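PDB 5KBP: glycosyl hydrolase, family 38 from Enterococcus faecalis, which probably hydrolyses alpha-mannosidic linkages as a metal-binding glycosidase of family 38. Local coordinates for residues G292-A297 with E571-K576; L296-S301 with T710-Q715. All coordinates share one frame; numbering follows the deposited sequence.

Interaction 1 (G292-A297 with E571-K576); sequences GWYTLA and EYIFFK
Ile573 reaches from the loop 571-576 into the bend of the loop 292-297, and its contacts can be followed atom by atom. CB carries two branches, the methyl CG2 and the longer arm that starts at CG1. Ile573 CG1, set beside the backbone N and anti to the carbonyl carbon (chi1 -57°), heads for the other loop. There Ile573 CG1 lies 4.0 Å from Leu296 CD2. An extended second torsion then places the tip, and Ile573 CD1 meets Trp293 O at 3.3 Å. The same Ile573 CD1 is 3.9 Å from Tyr294 CD1. One methyl thus touches both a carbonyl oxygen and an aromatic ring.

Next to it, Leu296 and Tyr572 lie side by side and point the same way. Leu296 CD2 packs 3.7 Å from Tyr572 CB, and Leu296 CD1 is equally near Tyr572 CD1, so both leucine methyls lie against the CB, CD1 corner of the tyrosine. Farther along, Trp293 CZ3 approaches the edge of the Phe575 ring near its plane, 4.4 Å from Phe575 CD1, a looser touch. No hydrogen bond joins the two loops directly. Trp293 also makes a cation-pi contact with Arg631.

The contact joins the connection between strand 280-282 and helix 304-332 to the loop that leaves strand 555-566 for strand 583-584.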
ATOM      1  N   GLY A 292      20.227  -3.342  30.515  1.00 67.30           N
ATOM      2  CA  GLY A 292      19.893  -2.230  29.650  1.00 63.39           C
ATOM      3  C   GLY A 292      20.297  -2.384  28.200  1.00 61.15           C
ATOM      4  O   GLY A 292      20.089  -1.449  27.416  1.00 59.49           O
ATOM      5  N   TRP A 293      20.864  -3.529  27.815  1.00 53.56           N
ATOM      6  CA  TRP A 293      21.295  -3.744  26.441  1.00 56.98           C
ATOM      7  C   TRP A 293      20.177  -4.214  25.525  1.00 53.34           C
ATOM      8  O   TRP A 293      20.265  -4.003  24.310  1.00 50.49           O
ATOM      9  CB  TRP A 293      22.438  -4.765  26.391  1.00 59.23           C
ATOM     10  CG  TRP A 293      23.707  -4.273  27.003  1.00 66.98           C
ATOM     11  CD1 TRP A 293      24.298  -4.729  28.145  1.00 68.72           C
ATOM     12  CD2 TRP A 293      24.547  -3.225  26.505  1.00 66.49           C
ATOM     13  NE1 TRP A 293      25.459  -4.033  28.386  1.00 71.31           N
ATOM     14  CE2 TRP A 293      25.633  -3.102  27.394  1.00 69.93           C
ATOM     15  CE3 TRP A 293      24.486  -2.381  25.393  1.00 62.68           C
ATOM     16  CZ2 TRP A 293      26.648  -2.169  27.205  1.00 65.87           C
ATOM     17  CZ3 TRP A 293      25.493  -1.456  25.208  1.00 58.89           C
ATOM     18  CH2 TRP A 293      26.561  -1.359  26.107  1.00 60.03           C
ATOM     19  N   TYR A 294      19.138  -4.844  26.064  1.00 55.67           N
ATOM     20  CA  TYR A 294      18.075  -5.416  25.249  1.00 62.87           C
ATOM     21  C   TYR A 294      16.709  -4.939  25.720  1.00 64.14           C
ATOM     22  O   TYR A 294      15.745  -5.708  25.781  1.00 59.22           O
ATOM     23  CB  TYR A 294      18.156  -6.939  25.244  1.00 68.72           C
ATOM     24  CG  TYR A 294      19.476  -7.443  24.710  1.00 70.46           C
ATOM     25  CD1 TYR A 294      19.698  -7.550  23.343  1.00 71.50           C
ATOM     26  CD2 TYR A 294      20.507  -7.790  25.570  1.00 74.29           C
ATOM     27  CE1 TYR A 294      20.907  -8.000  22.849  1.00 75.50           C
ATOM     28  CE2 TYR A 294      21.720  -8.241  25.086  1.00 77.67           C
ATOM     29  CZ  TYR A 294      21.915  -8.344  23.724  1.00 78.74           C
ATOM     30  OH  TYR A 294      23.120  -8.793  23.237  1.00 79.38           O
ATOM     31  N   THR A 295      16.609  -3.651  26.059  1.00 74.01           N
ATOM     32  CA  THR A 295      15.304  -3.042  26.294  1.00 64.71           C
ATOM     33  C   THR A 295      14.521  -2.901  24.995  1.00 53.83           C
ATOM     34  O   THR A 295      13.285  -2.943  25.004  1.00 50.58           O
ATOM     35  CB  THR A 295      15.479  -1.672  26.959  1.00 67.89           C
ATOM     36  OG1 THR A 295      16.228  -1.819  28.173  1.00 72.41           O
ATOM     37  CG2 THR A 295      14.132  -1.041  27.283  1.00 79.23           C
ATOM     38  N   LEU A 296      15.229  -2.759  23.871  1.00 55.64           N
ATOM     39  CA  LEU A 296      14.652  -2.461  22.561  1.00 57.48           C
ATOM     40  C   LEU A 296      13.934  -1.117  22.552  1.00 54.02           C
ATOM     41  O   LEU A 296      13.042  -0.890  21.729  1.00 58.08           O
ATOM     42  CB  LEU A 296      13.715  -3.580  22.089  1.00 58.67           C
ATOM     43  CG  LEU A 296      14.304  -4.990  22.173  1.00 61.23           C
ATOM     44  CD1 LEU A 296      13.338  -6.018  21.606  1.00 54.92           C
ATOM     45  CD2 LEU A 296      15.648  -5.059  21.460  1.00 66.06           C
ATOM     46  N   ALA A 297      14.322  -0.212  23.455  1.00 47.64           N
ATOM     47  CA  ALA A 297      13.680   1.096  23.518  1.00 49.82           C
ATOM     48  C   ALA A 297      14.032   1.958  22.313  1.00 51.21           C
ATOM     49  O   ALA A 297      13.274   2.872  21.968  1.00 62.39           O
ATOM     50  CB  ALA A 297      14.073   1.818  24.806  1.00 50.61           C
ATOM     51  N   GLU A 571      17.612  -1.788  13.773  1.00 44.17           N
ATOM     52  CA  GLU A 571      16.322  -1.146  13.996  1.00 45.25           C
ATOM     53  C   GLU A 571      15.850  -1.277  15.437  1.00 46.37           C
ATOM     54  O   GLU A 571      14.968  -0.520  15.859  1.00 46.14           O
ATOM     55  CB  GLU A 571      15.276  -1.727  13.045  1.00 44.74           C
ATOM     56  CG  GLU A 571      15.683  -1.664  11.580  1.00 40.12           C
ATOM     57  CD  GLU A 571      14.566  -2.069  10.639  1.00 40.69           C
ATOM     58  OE1 GLU A 571      14.177  -1.246   9.783  1.00 33.69           O
ATOM     59  OE2 GLU A 571      14.069  -3.208  10.760  1.00 36.24           O
ATOM     60  N   TYR A 572      16.415  -2.210  16.201  1.00 46.90           N
ATOM     61  CA  TYR A 572      16.044  -2.392  17.599  1.00 44.15           C
ATOM     62  C   TYR A 572      16.890  -1.554  18.549  1.00 51.34           C
ATOM     63  O   TYR A 572      16.362  -0.990  19.514  1.00 57.99           O
ATOM     64  CB  TYR A 572      16.175  -3.864  17.998  1.00 40.90           C
ATOM     65  CG  TYR A 572      15.127  -4.788  17.422  1.00 44.96           C
ATOM     66  CD1 TYR A 572      13.922  -4.995  18.078  1.00 37.12           C
ATOM     67  CD2 TYR A 572      15.355  -5.474  16.237  1.00 43.95           C
ATOM     68  CE1 TYR A 572      12.963  -5.848  17.562  1.00 41.68           C
ATOM     69  CE2 TYR A 572      14.402  -6.331  15.713  1.00 47.16           C
ATOM     70  CZ  TYR A 572      13.208  -6.514  16.379  1.00 47.23           C
ATOM     71  OH  TYR A 572      12.257  -7.364  15.860  1.00 52.80           O
ATOM     72  N   ILE A 573      18.196  -1.473  18.305  1.00 44.56           N
ATOM     73  CA  ILE A 573      19.153  -0.998  19.296  1.00 43.99           C
ATOM     74  C   ILE A 573      20.088   0.023  18.663  1.00 48.53           C
ATOM     75  O   ILE A 573      20.560  -0.162  17.535  1.00 44.26           O
ATOM     76  CB  ILE A 573      19.959  -2.171  19.897  1.00 48.97           C
ATOM     77  CG1 ILE A 573      19.011  -3.200  20.521  1.00 47.58           C
ATOM     78  CG2 ILE A 573      20.960  -1.671  20.929  1.00 55.55           C
ATOM     79  CD1 ILE A 573      19.705  -4.403  21.107  1.00 54.89           C
ATOM     80  N   PHE A 574      20.351   1.103  19.394  1.00 47.09           N
ATOM     81  CA  PHE A 574      21.364   2.079  19.024  1.00 45.70           C
ATOM     82  C   PHE A 574      22.692   1.699  19.662  1.00 46.29           C
ATOM     83  O   PHE A 574      22.737   1.274  20.820  1.00 48.11           O
ATOM     84  CB  PHE A 574      20.950   3.485  19.469  1.00 37.24           C
ATOM     85  CG  PHE A 574      22.073   4.491  19.450  1.00 40.04           C
ATOM     86  CD1 PHE A 574      22.397   5.165  18.284  1.00 35.15           C
ATOM     87  CD2 PHE A 574      22.791   4.779  20.602  1.00 45.02           C
ATOM     88  CE1 PHE A 574      23.422   6.094  18.261  1.00 45.65           C
ATOM     89  CE2 PHE A 574      23.819   5.710  20.585  1.00 45.95           C
ATOM     90  CZ  PHE A 574      24.134   6.368  19.412  1.00 48.60           C
ATOM     91  N   PHE A 575      23.775   1.860  18.903  1.00 38.89           N
ATOM     92  CA  PHE A 575      25.112   1.598  19.431  1.00 42.60           C
ATOM     93  C   PHE A 575      26.097   2.514  18.720  1.00 46.25           C
ATOM     94  O   PHE A 575      26.306   2.383  17.510  1.00 50.29           O
ATOM     95  CB  PHE A 575      25.502   0.134  19.259  1.00 49.30           C
ATOM     96  CG  PHE A 575      26.842  -0.204  19.853  1.00 47.87           C
ATOM     97  CD1 PHE A 575      26.976  -0.422  21.216  1.00 47.15           C
ATOM     98  CD2 PHE A 575      27.970  -0.298  19.054  1.00 47.75           C
ATOM     99  CE1 PHE A 575      28.205  -0.729  21.768  1.00 46.87           C
ATOM    100  CE2 PHE A 575      29.203  -0.605  19.600  1.00 51.01           C
ATOM    101  CZ  PHE A 575      29.321  -0.821  20.959  1.00 49.68           C
ATOM    102  N   LYS A 576      26.700   3.425  19.470  1.00 46.02           N
ATOM    103  CA  LYS A 576      27.687   4.336  18.908  1.00 48.95           C
ATOM    104  C   LYS A 576      29.008   3.604  18.696  1.00 51.87           C
ATOM    105  O   LYS A 576      29.439   2.854  19.580  1.00 56.06           O
ATOM    106  CB  LYS A 576      27.897   5.532  19.836  1.00 50.33           C
ATOM    107  CG  LYS A 576      28.892   6.561  19.328  1.00 54.84           C
ATOM    108  CD  LYS A 576      29.173   7.614  20.390  1.00 62.35           C
ATOM    109  CE  LYS A 576      29.785   6.990  21.637  1.00 67.51           C
ATOM    110  NZ  LYS A 576      30.085   8.008  22.682  1.00 72.70           N
TER

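Interaction 2 (L296-S301 with T710-Q715); sequences LANTSS and TNPQHQ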
ATOM      1  N   LEU A 296      15.229  -2.759  23.871  1.00 55.64           N
ATOM      2  CA  LEU A 296      14.652  -2.461  22.561  1.00 57.48           C
ATOM      3  C   LEU A 296      13.934  -1.117  22.552  1.00 54.02           C
ATOM      4  O   LEU A 296      13.042  -0.890  21.729  1.00 58.08           O
ATOM      5  CB  LEU A 296      13.715  -3.580  22.089  1.00 58.67           C
ATOM      6  CG  LEU A 296      14.304  -4.990  22.173  1.00 61.23           C
ATOM      7  CD1 LEU A 296      13.338  -6.018  21.606  1.00 54.92           C
ATOM      8  CD2 LEU A 296      15.648  -5.059  21.460  1.00 66.06           C
ATOM      9  N   ALA A 297      14.322  -0.212  23.455  1.00 47.64           N
ATOM     10  CA  ALA A 297      13.680   1.096  23.518  1.00 49.82           C
ATOM     11  C   ALA A 297      14.032   1.958  22.313  1.00 51.21           C
ATOM     12  O   ALA A 297      13.274   2.872  21.968  1.00 62.39           O
ATOM     13  CB  ALA A 297      14.073   1.818  24.806  1.00 50.61           C
ATOM     14  N   ASN A 298      15.166   1.687  21.661  1.00 48.05           N
ATOM     15  CA  ASN A 298      15.567   2.455  20.487  1.00 46.47           C
ATOM     16  C   ASN A 298      14.676   2.203  19.277  1.00 45.79           C
ATOM     17  O   ASN A 298      14.896   2.824  18.231  1.00 50.73           O
ATOM     18  CB  ASN A 298      17.025   2.154  20.136  1.00 46.67           C
ATOM     19  CG  ASN A 298      17.988   2.675  21.180  1.00 52.15           C
ATOM     20  OD1 ASN A 298      18.805   1.928  21.716  1.00 53.17           O
ATOM     21  ND2 ASN A 298      17.889   3.964  21.482  1.00 49.89           N
ATOM     22  N   THR A 299      13.686   1.314  19.383  1.00 44.90           N
ATOM     23  CA  THR A 299      12.697   1.187  18.320  1.00 47.84           C
ATOM     24  C   THR A 299      11.859   2.451  18.184  1.00 48.89           C
ATOM     25  O   THR A 299      11.313   2.720  17.109  1.00 41.42           O
ATOM     26  CB  THR A 299      11.791  -0.017  18.581  1.00 48.77           C
ATOM     27  OG1 THR A 299      11.205   0.095  19.885  1.00 50.69           O
ATOM     28  CG2 THR A 299      12.578  -1.315  18.494  1.00 50.80           C
ATOM     29  N   SER A 300      11.754   3.238  19.257  1.00 41.21           N
ATOM     30  CA  SER A 300      10.979   4.472  19.219  1.00 50.21           C
ATOM     31  C   SER A 300      11.559   5.497  18.251  1.00 49.25           C
ATOM     32  O   SER A 300      10.825   6.375  17.785  1.00 51.05           O
ATOM     33  CB  SER A 300      10.888   5.067  20.627  1.00 49.97           C
ATOM     34  OG  SER A 300      12.160   5.098  21.250  1.00 56.73           O
ATOM     35  N   SER A 301      12.851   5.407  17.936  1.00 36.07           N
ATOM     36  CA  SER A 301      13.483   6.313  16.988  1.00 43.31           C
ATOM     37  C   SER A 301      13.728   5.680  15.625  1.00 41.36           C
ATOM     38  O   SER A 301      14.124   6.389  14.693  1.00 49.50           O
ATOM     39  CB  SER A 301      14.813   6.832  17.552  1.00 41.12           C
ATOM     40  OG  SER A 301      15.738   5.775  17.740  1.00 44.78           O
ATOM     41  N   THR A 710      23.830   4.480  27.612  1.00 60.11           N
ATOM     42  CA  THR A 710      22.691   5.346  27.359  1.00 60.08           C
ATOM     43  C   THR A 710      21.463   4.795  28.070  1.00 59.73           C
ATOM     44  O   THR A 710      21.415   3.625  28.460  1.00 53.82           O
ATOM     45  CB  THR A 710      22.403   5.479  25.855  1.00 59.86           C
ATOM     46  OG1 THR A 710      22.052   4.198  25.318  1.00 54.92           O
ATOM     47  CG2 THR A 710      23.622   6.017  25.121  1.00 55.51           C
ATOM     48  N   ASN A 711      20.465   5.659  28.237  1.00 65.60           N
ATOM     49  CA  ASN A 711      19.193   5.296  28.860  1.00 61.37           C
ATOM     50  C   ASN A 711      18.054   5.847  28.011  1.00 57.23           C
ATOM     51  O   ASN A 711      17.383   6.812  28.396  1.00 58.14           O
ATOM     52  CB  ASN A 711      19.120   5.820  30.295  1.00 62.88           C
ATOM     53  CG  ASN A 711      17.870   5.366  31.022  1.00 57.86           C
ATOM     54  OD1 ASN A 711      17.275   4.344  30.679  1.00 57.03           O
ATOM     55  ND2 ASN A 711      17.463   6.125  32.032  1.00 58.48           N
ATOM     56  N   PRO A 712      17.809   5.255  26.842  1.00 58.41           N
ATOM     57  CA  PRO A 712      16.723   5.750  25.984  1.00 54.20           C
ATOM     58  C   PRO A 712      15.364   5.361  26.546  1.00 54.42           C
ATOM     59  O   PRO A 712      15.125   4.200  26.886  1.00 54.50           O
ATOM     60  CB  PRO A 712      16.998   5.070  24.638  1.00 49.83           C
ATOM     61  CG  PRO A 712      17.704   3.810  25.002  1.00 50.01           C
ATOM     62  CD  PRO A 712      18.530   4.127  26.224  1.00 52.01           C
ATOM     63  N   GLN A 713      14.472   6.343  26.639  1.00 56.56           N
ATOM     64  CA  GLN A 713      13.139   6.150  27.184  1.00 52.65           C
ATOM     65  C   GLN A 713      12.088   6.515  26.146  1.00 56.10           C
ATOM     66  O   GLN A 713      12.344   7.281  25.212  1.00 59.10           O
ATOM     67  CB  GLN A 713      12.934   6.991  28.451  1.00 50.84           C
ATOM     68  CG  GLN A 713      13.794   6.572  29.626  1.00 55.20           C
ATOM     69  CD  GLN A 713      13.361   5.248  30.220  1.00 66.00           C
ATOM     70  OE1 GLN A 713      12.214   4.829  30.065  1.00 65.31           O
ATOM     71  NE2 GLN A 713      14.280   4.581  30.906  1.00 67.92           N
ATOM     72  N   HIS A 714      10.891   5.960  26.324  1.00 54.35           N
ATOM     73  CA  HIS A 714       9.763   6.254  25.453  1.00 47.36           C
ATOM     74  C   HIS A 714       9.011   7.474  25.967  1.00 51.89           C
ATOM     75  O   HIS A 714       8.823   7.642  27.174  1.00 53.11           O
ATOM     76  CB  HIS A 714       8.805   5.063  25.375  1.00 53.53           C
ATOM     77  CG  HIS A 714       9.459   3.779  24.969  1.00 76.84           C
ATOM     78  ND1 HIS A 714      10.143   2.978  25.857  1.00 84.68           N
ATOM     79  CD2 HIS A 714       9.523   3.152  23.769  1.00 82.80           C
ATOM     80  CE1 HIS A 714      10.604   1.914  25.221  1.00 87.44           C
ATOM     81  NE2 HIS A 714      10.242   1.997  23.954  1.00 84.59           N
ATOM     82  N   GLN A 715       8.578   8.325  25.041  1.00 50.62           N
ATOM     83  CA  GLN A 715       7.725   9.455  25.372  1.00 50.44           C
ATOM     84  C   GLN A 715       6.600   9.548  24.353  1.00 47.94           C
ATOM     85  O   GLN A 715       6.718   9.079  23.219  1.00 43.89           O
ATOM     86  CB  GLN A 715       8.498  10.781  25.406  1.00 57.30           C
ATOM     87  CG  GLN A 715       8.910  11.303  24.039  1.00 55.50           C
ATOM     88  CD  GLN A 715       9.514  12.693  24.101  1.00 49.40           C
ATOM     89  OE1 GLN A 715       9.316  13.424  25.072  1.00 50.33           O
ATOM     90  NE2 GLN A 715      10.260  13.062  23.066  1.00 44.72           N
TER
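Ala297 CB faces the segment 710-715 and packs against both Pro712 and His714. Ala297 CB sits 3.3 Å from Pro712 O and 3.5 Å from His714 CE1, so this single methyl covers a backbone carbonyl and one corner of an imidazole. The His714 ring bridges two residues: its CE1 side is at Ala297, and His714 CD2 is 3.9 Å from Ser300 CB.

At the other end, Asn298 and Pro712 cross obliquely. The amide nitrogen Asn298 ND2 rests 3.5 Å from Pro712 CB and about as far from Pro712 CG, yet its polar partner is Glu737 OE2, while Asn298 OD1 accepts from Phe574 N. The proline therefore packs against an amide whose two ends are engaged elsewhere.

The turn is braced from within. Ser300 OG donates to Ala297 O over 2.6 Å, nearly along the C=O axis (167°), and Ser300 N reaches the same oxygen; Thr299 OG1 and Thr299 N grip Leu296 O in the same paired manner. Strand 713-714, for its part, is paired with strand 737-740.

Chemically, the interface is one of shape: no hydrogen bond crosses it, and the polar groups of the turn are largely spent on the turn itself or on outside partners. His714 NE2 is buried here without a partner in the model, which may make a charged imidazole less favourable and is consistent with a neutral ring.

From the N terminus, the chain leaves strand 280-282 and enters the connection to helix 304-332, where both contacts begin. Interaction 1 closes a loop of 273 intervening residues by bringing 571-576 back to 292-297; interaction 2 closes a longer one of 408, when 710-715 returns to 296-301. The two share Leu296 and Ala297, so their loops overlap at the start and the first ends well inside the second. Their centres are about 7 Å apart, and they touch where Thr299 CG2 packs on Glu571 O and Tyr572 CA. Together they tie the connection leading into the middle domain's helix 304-332 to two places, far apart in sequence, on one antiparallel sheet of the C-terminal beta region.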